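Local coordinates for protein RNA polymerase II subunit B1 CTD phosphatase RTR1 (Saccharomyces cerevisiae, PDB 5C2Y) that dephosphorylates the C-terminal domain repeats of the largest RNA polymerase II subunit, regulating the change in their phosphorylation pattern during transcription, at residues A[24-28]-A[29-33]. Sequence-based numbering, arbitrary orientation.
Sequences RQLSM and HEAEV
Ser27 and Glu30 form a capping box at the start of helix 28-42, a clear instance of how first-turn N-H groups, with no carbonyl of a preceding turn to bond to, find side-chain acceptors. Along the helix, His29 comes first; its CB lies beside the hydroxyl of Ser27, while the imidazole extends off from the loop. Glu30 makes both halves of the box. Its backbone N donates to Ser27 OG at 2.9 Å, and its carboxylate turns back to the N-cap residue, where OE1 accepts from Ser27 N through its anti lone pair, 2.8 Å and almost straight at 174°. A chi1 of -77° sets CG beside the backbone N of Glu30, and the extended chain carries OE1 to the N-H of Ser27; OE1 also receives a weak bond from Ser27 OG. Leu26 CD2 rests against Glu30 CB at 3.8 Å, and Phe20 touches the glutamate from the preceding loop. Ala31 N then bonds to Ser27 O at 3.0 Å, beginning the regular helical pattern, and Leu26 CD1 lies 4.4 Å from Ala31 CB, a loose apolar contact. Last, Glu32 N reaches Met28 O at 3.2 Å, and the side chain of Glu32 passes the same oxygen, its CG 3.5 Å from Met28 O.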
loop_
_atom_site.group_PDB
_atom_site.type_symbol
_atom_site.label_atom_id
_atom_site.label_comp_id
_atom_site.label_asym_id
_atom_site.label_seq_id
_atom_site.Cartn_x
_atom_site.Cartn_y
_atom_site.Cartn_z
ATOM N N ARG A 24 -17.076 -3.453 17.795
ATOM C CA ARG A 24 -16.313 -4.406 17.015
ATOM C C ARG A 24 -16.743 -4.328 15.553
ATOM O O ARG A 24 -15.908 -4.414 14.645
ATOM C CB ARG A 24 -16.509 -5.832 17.548
ATOM C CG ARG A 24 -15.479 -6.259 18.583
ATOM C CD ARG A 24 -15.602 -7.729 18.986
ATOM N NE ARG A 24 -15.200 -8.645 17.927
ATOM C CZ ARG A 24 -16.052 -9.351 17.190
ATOM N NH1 ARG A 24 -17.364 -9.248 17.402
ATOM N NH2 ARG A 24 -15.594 -10.169 16.247
ATOM N N GLN A 25 -18.045 -4.156 15.330
ATOM C CA GLN A 25 -18.618 -4.262 13.993
ATOM C C GLN A 25 -18.976 -2.926 13.342
ATOM O O GLN A 25 -19.925 -2.249 13.758
ATOM C CB GLN A 25 -19.858 -5.132 14.036
ATOM C CG GLN A 25 -20.503 -5.325 12.703
ATOM C CD GLN A 25 -19.610 -6.066 11.767
ATOM O OE1 GLN A 25 -19.096 -7.131 12.109
ATOM N NE2 GLN A 25 -19.402 -5.511 10.576
ATOM N N LEU A 26 -18.224 -2.586 12.291
ATOM C CA LEU A 26 -18.410 -1.355 11.528
ATOM C C LEU A 26 -19.576 -1.409 10.544
ATOM O O LEU A 26 -19.853 -2.442 9.953
ATOM C CB LEU A 26 -17.141 -1.020 10.744
ATOM C CG LEU A 26 -15.862 -0.609 11.459
ATOM C CD1 LEU A 26 -14.742 -0.607 10.449
ATOM C CD2 LEU A 26 -15.999 0.745 12.121
ATOM N N SER A 27 -20.238 -0.272 10.355
ATOM C CA SER A 27 -21.160 -0.086 9.239
ATOM C C SER A 27 -20.413 0.049 7.909
ATOM O O SER A 27 -19.226 0.408 7.885
ATOM C CB SER A 27 -21.988 1.156 9.463
ATOM O OG SER A 27 -21.148 2.291 9.308
ATOM N N MET A 28 -21.110 -0.198 6.802
ATOM C CA MET A 28 -20.503 -0.018 5.479
ATOM C C MET A 28 -19.979 1.386 5.268
ATOM O O MET A 28 -18.908 1.577 4.691
ATOM C CB MET A 28 -21.499 -0.330 4.388
ATOM C CG MET A 28 -21.987 -1.729 4.413
ATOM S SD MET A 28 -22.764 -2.013 2.836
ATOM C CE MET A 28 -22.961 -3.800 2.881
ATOM N N HIS A 29 -20.754 2.363 5.734
ATOM C CA HIS A 29 -20.353 3.759 5.717
ATOM C C HIS A 29 -19.122 4.061 6.558
ATOM O O HIS A 29 -18.271 4.857 6.148
ATOM C CB HIS A 29 -21.488 4.636 6.210
ATOM C CG HIS A 29 -21.082 6.053 6.450
ATOM N ND1 HIS A 29 -21.155 7.028 5.478
ATOM C CD2 HIS A 29 -20.591 6.667 7.556
ATOM C CE1 HIS A 29 -20.734 8.178 5.974
ATOM N NE2 HIS A 29 -20.377 7.985 7.228
ATOM N N GLU A 30 -19.045 3.471 7.751
ATOM C CA GLU A 30 -17.885 3.685 8.630
ATOM C C GLU A 30 -16.592 3.167 8.016
ATOM O O GLU A 30 -15.555 3.834 8.057
ATOM C CB GLU A 30 -18.101 3.015 9.984
ATOM C CG GLU A 30 -19.030 3.775 10.893
ATOM C CD GLU A 30 -19.354 3.020 12.157
ATOM O OE1 GLU A 30 -19.695 1.820 12.057
ATOM O OE2 GLU A 30 -19.263 3.622 13.251
ATOM N N ALA A 31 -16.650 1.957 7.475
ATOM C CA ALA A 31 -15.495 1.408 6.799
ATOM C C ALA A 31 -15.061 2.395 5.725
ATOM O O ALA A 31 -13.872 2.695 5.594
ATOM C CB ALA A 31 -15.810 0.066 6.206
ATOM N N GLU A 32 -16.034 2.929 4.987
ATOM C CA GLU A 32 -15.737 3.906 3.944
ATOM C C GLU A 32 -14.977 5.094 4.499
ATOM O O GLU A 32 -13.901 5.422 3.994
ATOM C CB GLU A 32 -17.014 4.391 3.254
ATOM C CG GLU A 32 -17.468 3.502 2.117
ATOM C CD GLU A 32 -18.685 4.053 1.412
ATOM O OE1 GLU A 32 -19.229 5.085 1.866
ATOM O OE2 GLU A 32 -19.101 3.452 0.405
ATOM N N VAL A 33 -15.524 5.739 5.529
ATOM C CA VAL A 33 -14.839 6.870 6.145
ATOM C C VAL A 33 -13.401 6.509 6.531
ATOM O O VAL A 33 -12.461 7.217 6.186
ATOM C CB VAL A 33 -15.595 7.385 7.388
ATOM C CG1 VAL A 33 -14.769 8.451 8.117
ATOM C CG2 VAL A 33 -16.925 7.965 6.979
#